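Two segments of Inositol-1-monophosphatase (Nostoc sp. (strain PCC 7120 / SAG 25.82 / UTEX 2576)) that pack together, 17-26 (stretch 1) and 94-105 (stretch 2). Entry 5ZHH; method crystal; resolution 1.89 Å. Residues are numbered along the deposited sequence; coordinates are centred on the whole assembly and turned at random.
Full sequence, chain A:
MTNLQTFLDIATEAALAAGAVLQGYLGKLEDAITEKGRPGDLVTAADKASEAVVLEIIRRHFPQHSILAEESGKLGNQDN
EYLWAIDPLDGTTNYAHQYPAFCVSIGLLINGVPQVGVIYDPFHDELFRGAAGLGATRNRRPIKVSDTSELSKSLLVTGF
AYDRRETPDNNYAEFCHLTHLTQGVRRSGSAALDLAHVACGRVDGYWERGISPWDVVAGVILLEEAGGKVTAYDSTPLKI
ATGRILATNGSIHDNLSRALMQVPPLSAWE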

# COMPACT_ATOMS: atom_id res chain seq x y z
N ALA A 17 -6.18 -13.58 8.64
CA ALA A 17 -7.60 -13.42 8.94
C ALA A 17 -7.79 -12.59 10.20
O ALA A 17 -8.64 -11.68 10.23
CB ALA A 17 -8.26 -14.79 9.09
N ALA A 18 -7.00 -12.87 11.23
CA ALA A 18 -7.09 -12.11 12.47
C ALA A 18 -6.62 -10.68 12.28
O ALA A 18 -7.20 -9.75 12.85
CB ALA A 18 -6.28 -12.80 13.57
N GLY A 19 -5.56 -10.48 11.49
CA GLY A 19 -5.09 -9.13 11.23
C GLY A 19 -6.15 -8.26 10.57
O GLY A 19 -6.27 -7.07 10.87
N ALA A 20 -6.94 -8.85 9.66
CA ALA A 20 -8.01 -8.10 9.01
C ALA A 20 -9.07 -7.67 10.02
O ALA A 20 -9.63 -6.57 9.92
CB ALA A 20 -8.62 -8.94 7.90
N VAL A 21 -9.36 -8.53 11.00
CA VAL A 21 -10.29 -8.15 12.06
C VAL A 21 -9.74 -6.97 12.86
O VAL A 21 -10.47 -6.01 13.16
CB VAL A 21 -10.60 -9.36 12.96
CG1 VAL A 21 -11.30 -8.92 14.22
CG2 VAL A 21 -11.47 -10.36 12.19
N LEU A 22 -8.46 -7.02 13.23
CA LEU A 22 -7.87 -5.91 13.98
C LEU A 22 -7.90 -4.62 13.17
O LEU A 22 -8.14 -3.54 13.72
CB LEU A 22 -6.43 -6.25 14.38
CG LEU A 22 -6.20 -7.37 15.40
CD1 LEU A 22 -4.72 -7.50 15.72
CD2 LEU A 22 -6.99 -7.10 16.67
N GLN A 23 -7.64 -4.70 11.86
CA GLN A 23 -7.71 -3.51 11.02
C GLN A 23 -9.13 -2.96 10.93
O GLN A 23 -9.32 -1.75 10.75
CB GLN A 23 -7.13 -3.77 9.63
CG GLN A 23 -5.62 -3.69 9.65
CD GLN A 23 -5.12 -2.34 10.18
OE1 GLN A 23 -4.49 -2.27 11.24
NE2 GLN A 23 -5.40 -1.26 9.45
N GLY A 24 -10.14 -3.84 10.93
CA GLY A 24 -11.51 -3.35 10.94
C GLY A 24 -11.84 -2.54 12.18
O GLY A 24 -12.49 -1.50 12.10
N TYR A 25 -11.42 -3.03 13.35
CA TYR A 25 -11.69 -2.34 14.61
C TYR A 25 -10.89 -1.05 14.80
O TYR A 25 -11.34 -0.16 15.53
CB TYR A 25 -11.38 -3.27 15.79
CG TYR A 25 -12.49 -4.22 16.16
CD1 TYR A 25 -13.47 -3.83 17.08
CD2 TYR A 25 -12.56 -5.50 15.63
CE1 TYR A 25 -14.49 -4.68 17.44
CE2 TYR A 25 -13.58 -6.36 15.99
CZ TYR A 25 -14.54 -5.95 16.89
OH TYR A 25 -15.55 -6.80 17.25
N LEU A 26 -9.73 -0.94 14.18
CA LEU A 26 -8.81 0.16 14.47
C LEU A 26 -9.36 1.51 14.03
O LEU A 26 -9.81 1.66 12.89
CB LEU A 26 -7.45 -0.11 13.80
CG LEU A 26 -6.36 0.95 13.92
CD1 LEU A 26 -5.71 0.95 15.29
CD2 LEU A 26 -5.31 0.71 12.86
N ASN A 94 -0.23 0.04 22.81
CA ASN A 94 -0.08 0.70 21.51
C ASN A 94 -1.40 0.72 20.74
O ASN A 94 -1.79 1.75 20.18
CB ASN A 94 0.98 -0.01 20.66
CG ASN A 94 2.40 0.32 21.09
OD1 ASN A 94 2.63 1.26 21.86
ND2 ASN A 94 3.36 -0.45 20.58
N TYR A 95 -2.08 -0.43 20.69
CA TYR A 95 -3.32 -0.51 19.93
C TYR A 95 -4.36 0.46 20.48
O TYR A 95 -5.03 1.16 19.71
CB TYR A 95 -3.86 -1.94 19.96
CG TYR A 95 -5.04 -2.17 19.04
CD1 TYR A 95 -4.84 -2.47 17.70
CD2 TYR A 95 -6.34 -2.09 19.52
CE1 TYR A 95 -5.92 -2.68 16.86
CE2 TYR A 95 -7.42 -2.31 18.68
CZ TYR A 95 -7.20 -2.60 17.35
OH TYR A 95 -8.26 -2.81 16.50
N ALA A 96 -4.50 0.52 21.80
CA ALA A 96 -5.45 1.44 22.42
C ALA A 96 -5.17 2.89 22.04
O ALA A 96 -6.10 3.70 21.96
CB ALA A 96 -5.44 1.27 23.94
N HIS A 97 -3.91 3.24 21.82
CA HIS A 97 -3.53 4.59 21.44
C HIS A 97 -3.38 4.76 19.93
O HIS A 97 -3.05 5.86 19.47
CB HIS A 97 -2.21 4.98 22.13
CG HIS A 97 -2.33 5.19 23.61
ND1 HIS A 97 -2.50 6.44 24.16
CD2 HIS A 97 -2.30 4.32 24.64
CE1 HIS A 97 -2.57 6.33 25.48
NE2 HIS A 97 -2.45 5.05 25.80
N GLN A 98 -3.62 3.70 19.15
CA GLN A 98 -3.30 3.65 17.72
C GLN A 98 -1.83 3.95 17.46
O GLN A 98 -1.48 4.47 16.40
CB GLN A 98 -4.18 4.57 16.87
CG GLN A 98 -5.65 4.19 16.83
CD GLN A 98 -6.53 5.15 17.58
OE1 GLN A 98 -6.58 5.14 18.82
NE2 GLN A 98 -7.24 6.00 16.84
N TYR A 99 -0.97 3.63 18.41
CA TYR A 99 0.47 3.71 18.17
C TYR A 99 0.82 2.55 17.25
O TYR A 99 0.50 1.40 17.57
CB TYR A 99 1.26 3.64 19.48
CG TYR A 99 2.71 4.03 19.32
CD1 TYR A 99 3.11 5.36 19.38
CD2 TYR A 99 3.70 3.06 19.12
CE1 TYR A 99 4.44 5.72 19.24
CE2 TYR A 99 5.03 3.41 18.97
CZ TYR A 99 5.40 4.74 19.03
OH TYR A 99 6.71 5.11 18.89
N PRO A 100 1.44 2.80 16.11
CA PRO A 100 1.57 1.76 15.06
C PRO A 100 2.68 0.76 15.32
O PRO A 100 3.70 0.71 14.63
CB PRO A 100 1.82 2.61 13.80
CG PRO A 100 2.55 3.81 14.31
CD PRO A 100 2.12 4.05 15.74
N ALA A 101 2.49 -0.08 16.35
CA ALA A 101 3.41 -1.19 16.64
C ALA A 101 2.60 -2.24 17.42
O ALA A 101 2.66 -2.33 18.65
CB ALA A 101 4.65 -0.75 17.41
N PHE A 102 1.81 -3.01 16.68
CA PHE A 102 1.05 -4.11 17.26
C PHE A 102 0.88 -5.17 16.18
O PHE A 102 1.04 -4.90 14.99
CB PHE A 102 -0.31 -3.63 17.79
CG PHE A 102 -1.13 -2.90 16.77
CD1 PHE A 102 -1.92 -3.58 15.87
CD2 PHE A 102 -1.08 -1.51 16.70
CE1 PHE A 102 -2.67 -2.90 14.92
CE2 PHE A 102 -1.82 -0.83 15.76
CZ PHE A 102 -2.61 -1.52 14.87
N CYS A 103 0.56 -6.39 16.61
CA CYS A 103 0.57 -7.51 15.68
C CYS A 103 -0.19 -8.68 16.28
O CYS A 103 -0.54 -8.69 17.47
CB CYS A 103 2.00 -7.94 15.35
SG CYS A 103 2.88 -8.55 16.82
N VAL A 104 -0.45 -9.67 15.43
CA VAL A 104 -0.89 -11.00 15.84
C VAL A 104 0.35 -11.89 15.83
O VAL A 104 1.14 -11.83 14.88
CB VAL A 104 -1.97 -11.54 14.89
CG1 VAL A 104 -2.51 -12.89 15.38
CG2 VAL A 104 -3.10 -10.53 14.75
N SER A 105 0.53 -12.69 16.88
CA SER A 105 1.67 -13.60 16.98
C SER A 105 1.13 -15.01 17.15
O SER A 105 0.36 -15.27 18.08
CB SER A 105 2.59 -13.23 18.15
OG SER A 105 3.71 -14.10 18.23

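Three residues dominate the contact between the helix of residues 17-25 and the 94-105 segment: Tyr95, which gives up 86 Å² to the other stretch, Leu26 with 80 Å², and Leu22 with 68 Å². In all, 433 Å² is buried, counting both sides.

Tyr95 makes the one hydrogen bond across the interface. Its CA-to-CB bond points sideways, but with chi1 at -172° (t) the end of the side chain comes nearer to the first stretch, and its hydroxyl reaches the C-terminal end of the helix. There Tyr95 OH donates to Leu22 O at 2.9 Å. This carbonyl also accepts the weak backbone bond from Leu26 N, at 3.1 Å from Leu22 O, so the tyrosine adds a second donor to an acceptor in the last turn. Leu26 N lies 3.3 Å from Tyr95 OH, but the angle is poor and the two are not hydrogen-bonded. The hydroxyl is further hemmed in by Tyr25, whose CB is 3.2 Å from Tyr95 OH; the ring of Tyr25 leads away from the contact, and the residue contributes little area.

Leu26 follows on from this polar contact with an apolar one. Its side chain, in the t,p rotamer, places CD1 among three residues of the second stretch: Leu26 CD1 is 4.0 Å from Tyr95 CE1, 4.0 Å from Phe102 CZ and 3.6 Å from Gln98 CG. A single methyl group thus touches two aromatic rings and the aliphatic part of a glutamine. Gln98 has positive phi (56°) and leaves helical geometry in a Schellman motif; beyond this turn the chain continues to Phe102, whose CA-to-CB bond points toward the first stretch. Gln23 approaches the edge of the Phe102 ring, with Gln23 OE1 4.2 Å from Phe102 CZ, although its own CA-to-CB bond points away.

One turn earlier in the helix, Leu22 contributes side chain as well as carbonyl. Its CB lies 4.4 Å from Tyr95 CE1, while Leu22 CD1 packs 3.6 Å from Val104 CG2. Val104 CG2 also lies 4.1 Å from Ala18 CB and 4.1 Å from Gly19 N, so this methyl contacts three residues of the helix. Val104 and Gly19 also form the closest backbone pairing here, with 6.5 Å between Gly19 CA and Val104 CA. The strand of residues 103-105 runs roughly antiparallel to the helix, at 152°, with an axial approach of 8.5 Å. Val104 points toward the helix and Cys103 away, as expected of neighbouring strand residues.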